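Local coordinates for hydrophilic protein, virA protein (Chromobacterium violaceum, PDB 3BO6), which probably acts as a phosphothreonine lyase effector, irreversibly removing phosphate from phosphothreonine in host MAP kinases by beta-elimination, like Salmonella SpvC, at residues 40-44 / 116-121; 43-48 / 57-61; 152-156 / 214-220; 74-80 / 137-143; 99-103 / 161-166. All blocks are in the same frame, centred on the assembly; numbering follows the deposited sequence. Where two conformers were deposited one is given.

Contact 1: residues 40-44 / 116-121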
# COMPACT_ATOMS: atom_id res chain seq x y z
N TYR A 40 1.25 -17.19 5.09
CA TYR A 40 0.77 -17.00 3.72
C TYR A 40 -0.21 -18.11 3.32
O TYR A 40 -1.32 -17.83 2.82
CB TYR A 40 1.95 -16.96 2.76
CG TYR A 40 1.53 -16.76 1.32
CD1 TYR A 40 1.10 -15.53 0.86
CD2 TYR A 40 1.57 -17.81 0.42
CE1 TYR A 40 0.73 -15.35 -0.46
CE2 TYR A 40 1.20 -17.64 -0.91
CZ TYR A 40 0.78 -16.41 -1.34
OH TYR A 40 0.39 -16.24 -2.65
N SER A 41 0.21 -19.36 3.51
CA SER A 41 -0.62 -20.50 3.13
C SER A 41 -1.94 -20.53 3.91
O SER A 41 -2.97 -20.89 3.37
CB SER A 41 0.16 -21.80 3.32
OG SER A 41 -0.61 -22.90 2.87
N GLY A 42 -1.89 -20.12 5.18
CA GLY A 42 -3.10 -20.05 5.99
C GLY A 42 -4.07 -18.99 5.51
O GLY A 42 -5.29 -19.20 5.46
N MET A 43 -3.53 -17.83 5.14
CA MET A 43 -4.42 -16.81 4.62
C MET A 43 -5.16 -17.30 3.37
O MET A 43 -6.31 -16.90 3.14
CB MET A 43 -3.69 -15.50 4.37
CG MET A 43 -4.65 -14.41 3.95
SD MET A 43 -4.00 -12.77 4.20
CE MET A 43 -5.40 -11.82 3.61
N ARG A 44 -4.56 -18.20 2.59
CA ARG A 44 -5.26 -18.80 1.45
C ARG A 44 -6.52 -19.55 1.88
O ARG A 44 -7.48 -19.70 1.10
CB ARG A 44 -4.33 -19.74 0.69
CG ARG A 44 -3.08 -19.08 0.12
CD ARG A 44 -2.33 -20.05 -0.80
NE ARG A 44 -3.06 -20.27 -2.04
CZ ARG A 44 -3.62 -21.42 -2.40
NH1 ARG A 44 -3.51 -22.49 -1.64
NH2 ARG A 44 -4.28 -21.49 -3.56
N VAL A 116 -2.87 -9.53 -1.31
CA VAL A 116 -1.68 -10.22 -1.77
C VAL A 116 -2.07 -11.24 -2.84
O VAL A 116 -3.12 -11.88 -2.74
CB VAL A 116 -0.90 -10.89 -0.60
CG1 VAL A 116 -1.72 -11.99 0.06
CG2 VAL A 116 0.44 -11.41 -1.06
N THR A 117 -1.25 -11.39 -3.86
CA THR A 117 -1.63 -12.26 -4.94
C THR A 117 -1.52 -13.69 -4.43
O THR A 117 -0.61 -14.03 -3.65
CB THR A 117 -0.54 -12.11 -6.02
OG1 THR A 117 -0.51 -10.74 -6.45
CG2 THR A 117 -0.77 -13.04 -7.23
N ASP A 118 -2.44 -14.53 -4.88
CA ASP A 118 -2.37 -15.97 -4.64
C ASP A 118 -1.48 -16.58 -5.72
O ASP A 118 -1.89 -16.72 -6.89
CB ASP A 118 -3.77 -16.58 -4.71
CG ASP A 118 -3.76 -18.08 -4.41
OD1 ASP A 118 -2.68 -18.69 -4.44
OD2 ASP A 118 -4.85 -18.62 -4.14
N MET A 119 -0.28 -16.98 -5.33
CA MET A 119 0.72 -17.41 -6.30
C MET A 119 0.42 -18.77 -6.91
O MET A 119 1.02 -19.15 -7.91
CB MET A 119 2.11 -17.41 -5.65
CG MET A 119 2.57 -16.01 -5.19
SD MET A 119 2.49 -14.70 -6.45
CE MET A 119 3.81 -15.20 -7.53
N GLU A 120 -0.52 -19.50 -6.32
CA GLU A 120 -0.95 -20.78 -6.89
C GLU A 120 -1.97 -20.60 -8.02
O GLU A 120 -2.17 -21.51 -8.84
CB GLU A 120 -1.53 -21.67 -5.80
CG GLU A 120 -0.55 -21.99 -4.70
CD GLU A 120 0.67 -22.72 -5.20
OE1 GLU A 120 1.78 -22.41 -4.72
OE2 GLU A 120 0.53 -23.59 -6.09
N ARG A 121 -2.61 -19.44 -8.08
CA ARG A 121 -3.67 -19.22 -9.08
C ARG A 121 -3.26 -18.22 -10.15
O ARG A 121 -3.74 -18.28 -11.28
CB ARG A 121 -4.94 -18.71 -8.39
CG ARG A 121 -5.53 -19.66 -7.35
CD ARG A 121 -6.12 -20.90 -7.98
NE ARG A 121 -5.21 -22.04 -7.93
CZ ARG A 121 -5.31 -23.04 -7.05
NH1 ARG A 121 -4.44 -24.04 -7.08
NH2 ARG A 121 -6.29 -23.05 -6.16
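A short helix, 40-44, is pinned by polar side chains to the turn at the C-terminal end of strand 113-117, in the middle of the antiparallel sheet of this alpha/beta fold. The turn in question is an Asx turn: D118 OD1 accepts from the backbone N of E120 at 3.0 Å, so the chain folds back just where the strand runs out. Y40, buried and with chi1 t, extends from the helix so that its hydroxyl lies against this corner. Y40 OH donates to T117 O at 2.6 Å and accepts from M119 N at 2.9 Å, fastening the phenol to the backbone on both sides of D118. The ring is held by apolar neighbours as well, with Y40 CE1 4.0 Å from V116 CG2 and Y40 CZ 4.3 Å from M119 CG; beyond the two segments it also packs on M66 of strand 65-70 and on V93 and P94 of helix 93-104. One turn further along the helix, R44 sends its guanidinium to the carboxylate of D118. E120 CB lies over one face of that group, and R121 NH2 comes within 3.6 Å of R44 NH2, a close approach of like charges. The salt bridge is bidentate: R44 NE bonds D118 OD1 at 2.9 Å, the same oxygen that closes the Asx turn, while R44 NH2 bonds D118 OD2 at 3.0 Å.

Contact 2: residues 43-48 / 57-61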
# COMPACT_ATOMS: atom_id res chain seq x y z
N MET A 43 -3.53 -17.83 5.14
CA MET A 43 -4.42 -16.81 4.62
C MET A 43 -5.16 -17.30 3.37
O MET A 43 -6.31 -16.90 3.14
CB MET A 43 -3.69 -15.50 4.37
CG MET A 43 -4.65 -14.41 3.95
SD MET A 43 -4.00 -12.77 4.20
CE MET A 43 -5.40 -11.82 3.61
N ARG A 44 -4.56 -18.20 2.59
CA ARG A 44 -5.26 -18.80 1.45
C ARG A 44 -6.52 -19.55 1.88
O ARG A 44 -7.48 -19.70 1.10
CB ARG A 44 -4.33 -19.74 0.69
CG ARG A 44 -3.08 -19.08 0.12
CD ARG A 44 -2.33 -20.05 -0.80
NE ARG A 44 -3.06 -20.27 -2.04
CZ ARG A 44 -3.62 -21.42 -2.40
NH1 ARG A 44 -3.51 -22.49 -1.64
NH2 ARG A 44 -4.28 -21.49 -3.56
N GLN A 45 -6.53 -20.04 3.11
CA GLN A 45 -7.63 -20.85 3.61
C GLN A 45 -8.73 -20.03 4.26
O GLN A 45 -9.65 -20.58 4.88
CB GLN A 45 -7.12 -21.91 4.59
CG GLN A 45 -6.19 -22.89 3.94
CD GLN A 45 -6.85 -23.60 2.77
OE1 GLN A 45 -8.03 -23.96 2.85
NE2 GLN A 45 -6.11 -23.80 1.69
N SER A 46 -8.66 -18.71 4.11
CA SER A 46 -9.66 -17.86 4.72
C SER A 46 -11.01 -18.15 4.12
O SER A 46 -12.05 -17.91 4.75
CB SER A 46 -9.33 -16.39 4.49
OG SER A 46 -8.10 -16.07 5.11
N GLY A 47 -10.99 -18.64 2.89
CA GLY A 47 -12.19 -18.85 2.11
C GLY A 47 -13.17 -17.70 2.22
O GLY A 47 -12.85 -16.52 1.95
N PHE A 48 -14.37 -18.07 2.63
CA PHE A 48 -15.51 -17.19 2.71
C PHE A 48 -15.27 -16.06 3.70
O PHE A 48 -15.64 -14.91 3.46
CB PHE A 48 -16.71 -18.02 3.17
CG PHE A 48 -18.02 -17.60 2.58
CD1 PHE A 48 -19.03 -17.13 3.40
CD2 PHE A 48 -18.25 -17.69 1.22
CE1 PHE A 48 -20.24 -16.75 2.87
CE2 PHE A 48 -19.46 -17.31 0.68
CZ PHE A 48 -20.46 -16.84 1.51
N LEU A 57 -10.60 -11.51 6.67
CA LEU A 57 -9.82 -12.13 5.62
C LEU A 57 -10.71 -12.88 4.63
O LEU A 57 -11.68 -13.52 5.04
CB LEU A 57 -8.82 -13.12 6.21
CG LEU A 57 -8.01 -12.67 7.43
CD1 LEU A 57 -7.10 -13.80 7.91
CD2 LEU A 57 -7.17 -11.44 7.06
N GLU A 58 -10.36 -12.83 3.35
CA GLU A 58 -11.14 -13.50 2.32
C GLU A 58 -10.24 -14.09 1.26
O GLU A 58 -9.31 -13.43 0.80
CB GLU A 58 -12.11 -12.51 1.66
CG GLU A 58 -13.03 -11.79 2.63
CD GLU A 58 -13.57 -10.50 2.06
OE1 GLU A 58 -14.64 -10.05 2.50
OE2 GLU A 58 -12.91 -9.93 1.16
N SER A 59 -10.52 -15.32 0.87
CA SER A 59 -9.82 -15.93 -0.25
C SER A 59 -10.63 -17.09 -0.84
O SER A 59 -10.54 -18.22 -0.36
CB SER A 59 -8.44 -16.44 0.19
OG SER A 59 -7.73 -16.98 -0.90
N HIS A 60 -11.42 -16.80 -1.87
CA HIS A 60 -12.23 -17.82 -2.52
C HIS A 60 -12.23 -17.69 -4.05
O HIS A 60 -11.87 -16.65 -4.59
CB HIS A 60 -13.65 -17.83 -1.96
CG HIS A 60 -14.36 -16.52 -2.08
ND1 HIS A 60 -14.61 -15.70 -1.00
CD2 HIS A 60 -14.86 -15.88 -3.16
CE1 HIS A 60 -15.23 -14.61 -1.41
NE2 HIS A 60 -15.40 -14.69 -2.72
N GLY A 61 -12.65 -18.75 -4.73
CA GLY A 61 -12.41 -18.96 -6.15
C GLY A 61 -12.65 -17.91 -7.23
O GLY A 61 -12.39 -18.18 -8.41
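One good backbone hydrogen bond joins residues 43-48, the end of a short helix and the turn after it, to the end of strand 55-59: S59 N donates to G47 O at 2.8 Å. Two CA-H...O contacts accompany it, from E58 CA to G47 O at 3.5 Å and from G47 CA to S59 O at 3.0 Å. The two backbones approach most closely at G47 and S59, whose CA atoms are 4.4 Å apart. G47 has phi 43° and psi -124°, a conformation readily adopted by glycine.

Of the side-chain hydroxyls, S59 OG makes a weak bond across to R44 O at 3.4 Å, while S46 OG bonds within its own turn to M43 O at 2.8 Å and rests 3.2 Å from L57 CB.

Apolar packing lies on the helix side, where M43 CE meets L57 CD2 at 3.9 Å; M43 also touches A68 of strand 65-70, and L57 reaches P38 and F105. At the exposed side, H60 ND1 is 4.1 Å from F48 CA.

The contact sits where the chain passes from helix 40-44, through the turn at G47, into the antiparallel beta hairpin of strands 49-52 and 55-59, at the edge of the sheet.

Contact 3: residues 152-156 / 214-220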
# COMPACT_ATOMS: atom_id res chain seq x y z
N LEU A 152 -0.55 11.38 6.98
CA LEU A 152 0.45 11.36 5.93
C LEU A 152 1.82 10.91 6.49
O LEU A 152 2.47 10.04 5.90
CB LEU A 152 0.56 12.74 5.28
CG LEU A 152 -0.68 13.12 4.46
CD1 LEU A 152 -0.74 14.62 4.24
CD2 LEU A 152 -0.72 12.35 3.13
N HIS A 153 2.23 11.49 7.62
CA HIS A 153 3.51 11.12 8.23
C HIS A 153 3.53 9.62 8.59
O HIS A 153 4.50 8.92 8.32
CB HIS A 153 3.76 11.99 9.47
CG HIS A 153 4.99 11.60 10.23
ND1 HIS A 153 6.27 11.78 9.75
CD2 HIS A 153 5.13 11.07 11.47
CE1 HIS A 153 7.14 11.36 10.65
NE2 HIS A 153 6.47 10.92 11.70
N ASN A 154 2.45 9.14 9.19
CA ASN A 154 2.41 7.75 9.62
C ASN A 154 2.47 6.82 8.41
O ASN A 154 3.06 5.75 8.47
CB ASN A 154 1.16 7.47 10.46
CG ASN A 154 1.27 8.05 11.87
OD1 ASN A 154 2.36 8.18 12.41
ND2 ASN A 154 0.12 8.37 12.46
N THR A 155 1.87 7.25 7.30
CA THR A 155 1.84 6.44 6.09
C THR A 155 3.23 6.38 5.49
O THR A 155 3.70 5.30 5.11
CB THR A 155 0.82 6.98 5.10
OG1 THR A 155 -0.47 6.95 5.72
CG2 THR A 155 0.77 6.11 3.85
N ARG A 156 3.88 7.53 5.40
CA ARG A 156 5.24 7.56 4.89
C ARG A 156 6.17 6.71 5.77
O ARG A 156 7.00 5.94 5.26
CB ARG A 156 5.73 9.01 4.81
CG ARG A 156 7.15 9.14 4.26
CD ARG A 156 7.51 10.59 3.97
NE ARG A 156 8.91 10.72 3.59
CZ ARG A 156 9.38 11.63 2.74
NH1 ARG A 156 8.56 12.50 2.16
NH2 ARG A 156 10.68 11.68 2.46
N PHE A 214 0.05 13.65 -3.30
CA PHE A 214 0.22 12.58 -2.33
C PHE A 214 1.58 11.90 -2.49
O PHE A 214 2.27 11.64 -1.49
CB PHE A 214 -0.92 11.55 -2.42
CG PHE A 214 -0.73 10.36 -1.48
CD1 PHE A 214 -1.19 10.42 -0.18
CD2 PHE A 214 -0.05 9.23 -1.90
CE1 PHE A 214 -1.00 9.35 0.69
CE2 PHE A 214 0.13 8.16 -1.04
CZ PHE A 214 -0.34 8.23 0.26
N TYR A 215 1.96 11.61 -3.72
CA TYR A 215 3.24 10.98 -3.98
C TYR A 215 4.40 11.87 -3.52
O TYR A 215 5.34 11.40 -2.89
CB TYR A 215 3.41 10.67 -5.47
CG TYR A 215 4.77 10.09 -5.80
CD1 TYR A 215 5.07 8.78 -5.46
CD2 TYR A 215 5.75 10.84 -6.44
CE1 TYR A 215 6.30 8.22 -5.75
CE2 TYR A 215 7.00 10.29 -6.72
CZ TYR A 215 7.25 8.97 -6.39
OH TYR A 215 8.48 8.40 -6.66
N ARG A 216 4.32 13.16 -3.82
CA ARG A 216 5.37 14.08 -3.41
C ARG A 216 5.51 14.12 -1.89
O ARG A 216 6.61 14.17 -1.34
CB ARG A 216 5.10 15.47 -3.98
CG ARG A 216 5.11 15.49 -5.51
CD ARG A 216 4.92 16.89 -6.07
NE ARG A 216 6.06 17.75 -5.74
CZ ARG A 216 6.10 19.05 -5.99
NH1 ARG A 216 5.05 19.64 -6.54
NH2 ARG A 216 7.18 19.75 -5.65
N LEU A 217 4.37 14.04 -1.19
CA LEU A 217 4.39 14.01 0.28
C LEU A 217 5.02 12.71 0.81
O LEU A 217 5.60 12.70 1.89
CB LEU A 217 2.97 14.19 0.80
CG LEU A 217 2.41 15.61 0.55
CD1 LEU A 217 0.89 15.65 0.74
CD2 LEU A 217 3.08 16.64 1.45
N MET A 218 4.92 11.63 0.04
CA MET A 218 5.50 10.35 0.44
C MET A 218 6.97 10.25 0.09
O MET A 218 7.73 9.54 0.78
CB MET A 218 4.77 9.20 -0.27
CG MET A 218 3.32 9.01 0.18
SD MET A 218 3.10 8.63 1.92
CE MET A 218 2.41 10.20 2.45
N ALA A 219 7.38 10.92 -0.98
CA ALA A 219 8.68 10.64 -1.60
C ALA A 219 9.69 11.78 -1.61
O ALA A 219 10.90 11.52 -1.64
CB ALA A 219 8.50 10.09 -3.02
N GLU A 220 9.22 13.02 -1.57
CA GLU A 220 10.09 14.20 -1.70
C GLU A 220 10.61 14.72 -0.36
O GLU A 220 10.15 14.36 0.73
CB GLU A 220 9.30 15.33 -2.39
CG GLU A 220 10.12 16.37 -3.13
CD GLU A 220 9.31 17.06 -4.22
OE1 GLU A 220 9.51 18.27 -4.45
OE2 GLU A 220 8.48 16.38 -4.85
OXT GLU A 220 11.53 15.56 -0.34
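At the apolar centre, L152 and M218 fill the gap between two helices, 149-168 and the C-terminal 213-219, that cross at -61° with their local axes 9.6 Å apart in this alpha/beta fold. L152 CD2 touches F214 CD1 at 3.9 Å and M218 CE also at 3.9 Å, while L152 CD1 meets L217 CD1 at 4.0 Å, so one leucine bridges three residues along the last helix. The CA-to-CB bond of M218 points away from helix 149-168, yet its thioether curls back to bring M218 SD 3.9 Å from T155 CG2 and M218 CE 3.5 Å from L152 O. F84 of strand 82-86 underlies T155 and M218, and L12 of helix 7-14 packs against F214 and L217, which ties the pair to the sheet and to the N-terminal helices.

Farther out, R156 stretches its fully extended chain along M218, with R156 CB 3.9 Å from M218 SD, to reach the end of the chain. There the last turn of helix exposes carbonyl oxygens that a guanidinium can satisfy. E220 is itself held by R216, whose NE is 2.9 Å from E220 OE2. The C-terminal carboxylate accepts twice, E220 O lying 2.8 Å from R156 NH1 and 3.2 Å from R156 NH2, and R156 NH1 also donates to L217 O at 3.0 Å.

Contact 4: residues 74-80 / 137-143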
# COMPACT_ATOMS: atom_id res chain seq x y z
N GLN A 74 -9.76 2.50 10.61
CA GLN A 74 -9.18 3.65 11.29
C GLN A 74 -9.26 4.93 10.46
O GLN A 74 -9.28 6.03 11.02
CB GLN A 74 -7.73 3.36 11.66
CG GLN A 74 -7.60 2.31 12.75
CD GLN A 74 -8.03 2.84 14.10
OE1 GLN A 74 -8.85 2.24 14.78
NE2 GLN A 74 -7.49 3.99 14.48
N CYS A 75 -9.29 4.79 9.14
CA CYS A 75 -9.41 5.96 8.26
C CYS A 75 -10.86 6.13 7.86
O CYS A 75 -11.49 5.20 7.34
CB CYS A 75 -8.51 5.81 7.02
SG CYS A 75 -6.76 5.89 7.43
N LYS A 76 -11.41 7.32 8.11
CA LYS A 76 -12.85 7.54 7.94
C LYS A 76 -13.22 8.19 6.61
O LYS A 76 -14.39 8.41 6.32
CB LYS A 76 -13.40 8.38 9.09
CG LYS A 76 -13.05 7.86 10.47
CD LYS A 76 -13.56 6.44 10.65
CE LYS A 76 -13.47 5.99 12.10
NZ LYS A 76 -13.94 4.58 12.27
N GLY A 77 -12.21 8.50 5.81
CA GLY A 77 -12.44 9.15 4.54
C GLY A 77 -12.70 8.18 3.41
O GLY A 77 -12.47 6.97 3.54
N ASP A 78 -13.21 8.70 2.30
CA ASP A 78 -13.45 7.89 1.11
C ASP A 78 -12.14 7.69 0.34
O ASP A 78 -11.34 8.61 0.20
CB ASP A 78 -14.45 8.58 0.18
CG ASP A 78 -15.85 8.62 0.76
OD1 ASP A 78 -16.15 7.81 1.66
OD2 ASP A 78 -16.65 9.45 0.28
N PHE A 79 -11.94 6.48 -0.17
CA PHE A 79 -10.80 6.19 -1.04
C PHE A 79 -10.68 7.23 -2.13
O PHE A 79 -11.67 7.57 -2.79
CB PHE A 79 -10.97 4.80 -1.65
CG PHE A 79 -9.83 4.36 -2.52
CD1 PHE A 79 -8.54 4.26 -2.01
CD2 PHE A 79 -10.06 3.98 -3.83
CE1 PHE A 79 -7.50 3.80 -2.80
CE2 PHE A 79 -9.03 3.54 -4.64
CZ PHE A 79 -7.75 3.45 -4.13
N ALA A 80 -9.46 7.74 -2.32
CA ALA A 80 -9.19 8.81 -3.26
C ALA A 80 -8.18 8.37 -4.32
O ALA A 80 -7.56 9.20 -4.99
CB ALA A 80 -8.71 10.06 -2.52
N TYR A 137 -4.12 -0.15 -0.05
CA TYR A 137 -5.04 0.93 -0.36
C TYR A 137 -4.99 2.01 0.71
O TYR A 137 -5.27 1.74 1.89
CB TYR A 137 -6.46 0.38 -0.49
CG TYR A 137 -6.58 -0.66 -1.57
CD1 TYR A 137 -6.84 -0.31 -2.88
CD2 TYR A 137 -6.40 -1.99 -1.28
CE1 TYR A 137 -6.96 -1.29 -3.88
CE2 TYR A 137 -6.50 -2.96 -2.24
CZ TYR A 137 -6.76 -2.62 -3.53
OH TYR A 137 -6.85 -3.65 -4.44
N VAL A 138 -4.61 3.22 0.32
CA VAL A 138 -4.50 4.34 1.24
C VAL A 138 -5.82 5.09 1.21
O VAL A 138 -6.41 5.26 0.13
CB VAL A 138 -3.36 5.28 0.83
CG1 VAL A 138 -3.17 6.35 1.91
CG2 VAL A 138 -2.08 4.50 0.61
N LYS A 139 -6.30 5.50 2.37
CA LYS A 139 -7.51 6.33 2.46
C LYS A 139 -7.21 7.55 3.31
O LYS A 139 -6.50 7.44 4.30
CB LYS A 139 -8.64 5.55 3.13
CG LYS A 139 -9.08 4.28 2.40
CD LYS A 139 -9.69 3.29 3.39
CE LYS A 139 -10.85 3.89 4.18
NZ LYS A 139 -11.33 2.96 5.27
N PRO A 140 -7.76 8.72 2.94
CA PRO A 140 -7.67 9.86 3.86
C PRO A 140 -8.31 9.48 5.19
O PRO A 140 -9.30 8.74 5.21
CB PRO A 140 -8.49 10.97 3.18
CG PRO A 140 -8.95 10.44 1.90
CD PRO A 140 -8.58 9.00 1.75
N ASP A 141 -7.75 9.98 6.28
CA ASP A 141 -8.19 9.61 7.62
C ASP A 141 -9.42 10.34 8.13
O ASP A 141 -10.18 9.78 8.92
CB ASP A 141 -7.05 9.76 8.64
CG ASP A 141 -6.45 11.15 8.66
OD1 ASP A 141 -6.15 11.70 7.58
OD2 ASP A 141 -6.25 11.69 9.77
N GLN A 142 -9.61 11.58 7.69
CA GLN A 142 -10.71 12.39 8.21
C GLN A 142 -12.03 12.11 7.49
O GLN A 142 -12.04 11.71 6.33
CB GLN A 142 -10.36 13.88 8.15
CG GLN A 142 -9.06 14.21 8.88
CD GLN A 142 -8.65 15.65 8.71
OE1 GLN A 142 -7.84 15.98 7.84
NE2 GLN A 142 -9.21 16.53 9.53
N GLU A 143 -13.14 12.32 8.20
CA GLU A 143 -14.45 12.03 7.64
C GLU A 143 -14.75 12.86 6.39
O GLU A 143 -15.51 12.43 5.53
CB GLU A 143 -15.52 12.26 8.71
CG GLU A 143 -15.33 11.39 9.95
CD GLU A 143 -16.42 11.60 10.98
OE1 GLU A 143 -17.47 12.18 10.63
OE2 GLU A 143 -16.24 11.18 12.15
O HOH W 1 -16.57 9.52 4.72
O HOH W 2 -6.73 7.49 -1.45
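K139 and F79 link two largely irregular segments, 74-80 and 137-143, that cross and pack against each other. K139 leaves the backbone with chi1 m and bends at chi3 (p), which brings K139 NZ to C75 O at 3.1 Å; its strongest partner is D112, by a salt bridge. C75, also m at chi1, points its side chain inward, with C75 SG 4.1 Å from D141 CB. F79 takes the t rotamer, and this swings its ring along the neighbouring segment until F79 CD1 is 3.2 Å from V138 O. Y137, with chi1 m, turns a ring edge toward the face of F79 in an offset edge-to-face pair, the centroids 6.0 Å apart and the planes at 72°.

The backbones are joined by K76 N to D141 O at 2.9 Å and G77 N to P140 O at 3.0 Å. A CB on G77 would clash with the oxygens of P140 and Q142, so the close approach relies on its lack of a side chain. One water bridges K76 O and E143 O, another A80 N and V138 O.

Y137 ends strand 134-137, between strands 113-117 and 82-86, and makes a cation-pi contact with K113. V138 packs on F84 of strand 82-86, while T8 of helix 7-14 covers A80 and P140.

Contact 5: residues 99-103 / 161-166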
# COMPACT_ATOMS: atom_id res chain seq x y z
N ALA A 99 7.54 -11.81 6.52
CA ALA A 99 8.33 -10.66 6.97
C ALA A 99 7.45 -9.43 7.24
O ALA A 99 7.78 -8.62 8.09
CB ALA A 99 9.43 -10.31 5.96
N LEU A 100 6.36 -9.29 6.50
CA LEU A 100 5.49 -8.12 6.56
C LEU A 100 4.24 -8.26 7.42
O LEU A 100 3.58 -7.28 7.69
CB LEU A 100 5.05 -7.71 5.15
CG LEU A 100 6.17 -7.25 4.21
CD1 LEU A 100 5.60 -6.81 2.87
CD2 LEU A 100 6.97 -6.14 4.86
N SER A 101 3.91 -9.48 7.83
CA SER A 101 2.63 -9.68 8.49
C SER A 101 2.54 -8.93 9.83
O SER A 101 1.46 -8.46 10.21
CB SER A 101 2.30 -11.17 8.66
OG SER A 101 3.26 -11.76 9.52
N GLY A 102 3.67 -8.79 10.53
CA GLY A 102 3.69 -8.00 11.76
C GLY A 102 3.16 -6.59 11.53
O GLY A 102 2.37 -6.06 12.32
N LEU A 103 3.63 -5.97 10.45
CA LEU A 103 3.22 -4.61 10.09
C LEU A 103 1.82 -4.57 9.47
O LEU A 103 1.01 -3.72 9.81
CB LEU A 103 4.24 -3.99 9.12
CG LEU A 103 5.51 -3.45 9.79
CD1 LEU A 103 6.66 -3.28 8.79
CD2 LEU A 103 5.21 -2.15 10.52
N CYS A 161 9.10 1.56 6.96
CA CYS A 161 9.22 0.37 7.78
C CYS A 161 9.04 -0.93 6.98
O CYS A 161 9.69 -1.94 7.26
CB CYS A 161 8.18 0.42 8.88
SG CYS A 161 8.75 -0.44 10.29
N LEU A 162 8.15 -0.92 5.99
CA LEU A 162 7.97 -2.07 5.12
C LEU A 162 9.29 -2.32 4.39
O LEU A 162 9.75 -3.47 4.29
CB LEU A 162 6.83 -1.82 4.12
CG LEU A 162 5.42 -1.68 4.71
CD1 LEU A 162 4.46 -1.19 3.62
CD2 LEU A 162 4.90 -2.99 5.34
N GLU A 163 9.89 -1.25 3.89
CA GLU A 163 11.16 -1.33 3.17
C GLU A 163 12.23 -1.89 4.10
O GLU A 163 12.98 -2.78 3.70
CB GLU A 163 11.59 0.05 2.66
CG GLU A 163 10.80 0.57 1.46
CD GLU A 163 11.38 0.12 0.13
OE1 GLU A 163 12.63 -0.00 0.01
OE2 GLU A 163 10.59 -0.11 -0.82
N SER A 164 12.32 -1.37 5.32
CA SER A 164 13.35 -1.84 6.24
C SER A 164 13.16 -3.31 6.61
O SER A 164 14.13 -4.06 6.63
CB SER A 164 13.48 -0.92 7.47
OG SER A 164 12.34 -0.99 8.31
N ARG A 165 11.93 -3.74 6.87
CA ARG A 165 11.67 -5.13 7.22
C ARG A 165 12.00 -6.06 6.05
O ARG A 165 12.53 -7.14 6.26
CB ARG A 165 10.23 -5.38 7.69
CG ARG A 165 9.95 -5.17 9.21
CD ARG A 165 10.83 -6.03 10.11
NE ARG A 165 10.27 -6.16 11.46
CZ ARG A 165 10.98 -6.38 12.57
NH1 ARG A 165 12.31 -6.44 12.53
NH2 ARG A 165 10.35 -6.52 13.73
N LEU A 166 11.69 -5.65 4.82
CA LEU A 166 11.97 -6.50 3.67
C LEU A 166 13.46 -6.68 3.50
O LEU A 166 13.94 -7.80 3.32
CB LEU A 166 11.33 -5.96 2.38
CG LEU A 166 9.81 -6.12 2.40
CD1 LEU A 166 9.16 -5.19 1.37
CD2 LEU A 166 9.41 -7.61 2.17
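Helices 93-104 and 149-168 run nearly antiparallel here, their local axes 9.5 Å apart with a crossing angle of 150°. The backbones are nearest at A99 and L166, with CA atoms 6.4 Å apart, and at L100 and L162, 6.7 Å. Segment 161-166 is regular helix, whereas 99-103 is kinked: the amides of G102 and L103 lack bonds to the preceding turn. G102 also makes a backbone hydrogen bond with A34.

The interface is built from leucines. L100 CD2 sits between L162 and L166, 3.8 Å from both L162 CD2 and L166 CG. One turn on, L103 CD1 reaches C161 SG at 3.8 Å, L162 CD2 at 3.9 Å and the aliphatic R165 CG at 3.8 Å. A99 faces the other helix, and A99 O is 4.1 Å from R165 CB. R165 thus lends its methylenes to the packing while its guanidinium turns outward to salt bridges with E168 and E33.

The pair is plain helix-helix packing on the sheet: L100, L162 and L166 all rest on I86 of strand 82-86. On the far side of helix 149-168, E163 accepts from the backbone amides of K187, Y188 and V189, at the start of edge strand 189-193.

Contacts 1 and 2, with centres 9 Å apart, share M43 and R44 and join helix 40-44 to strand 55-59 and to the end of strand 113-117 of the same antiparallel sheet. Contact 3 lies on the opposite side of the chain's centre, its centre 29 Å from that of contact 1. It meets contact 4, 15 Å away between centres, where F214 CZ packs on V138 CG1 at 3.8 Å. Contacts 5 and 3 share helix 149-168, their centres 17 Å apart. Contact 2 closes before contacts 3, 4 and 5 open, whereas contact 1 crosses 4 and 5 along the chain. Early and late parts of the sequence are thereby interlocked around one sheet, consistent with a single compact domain.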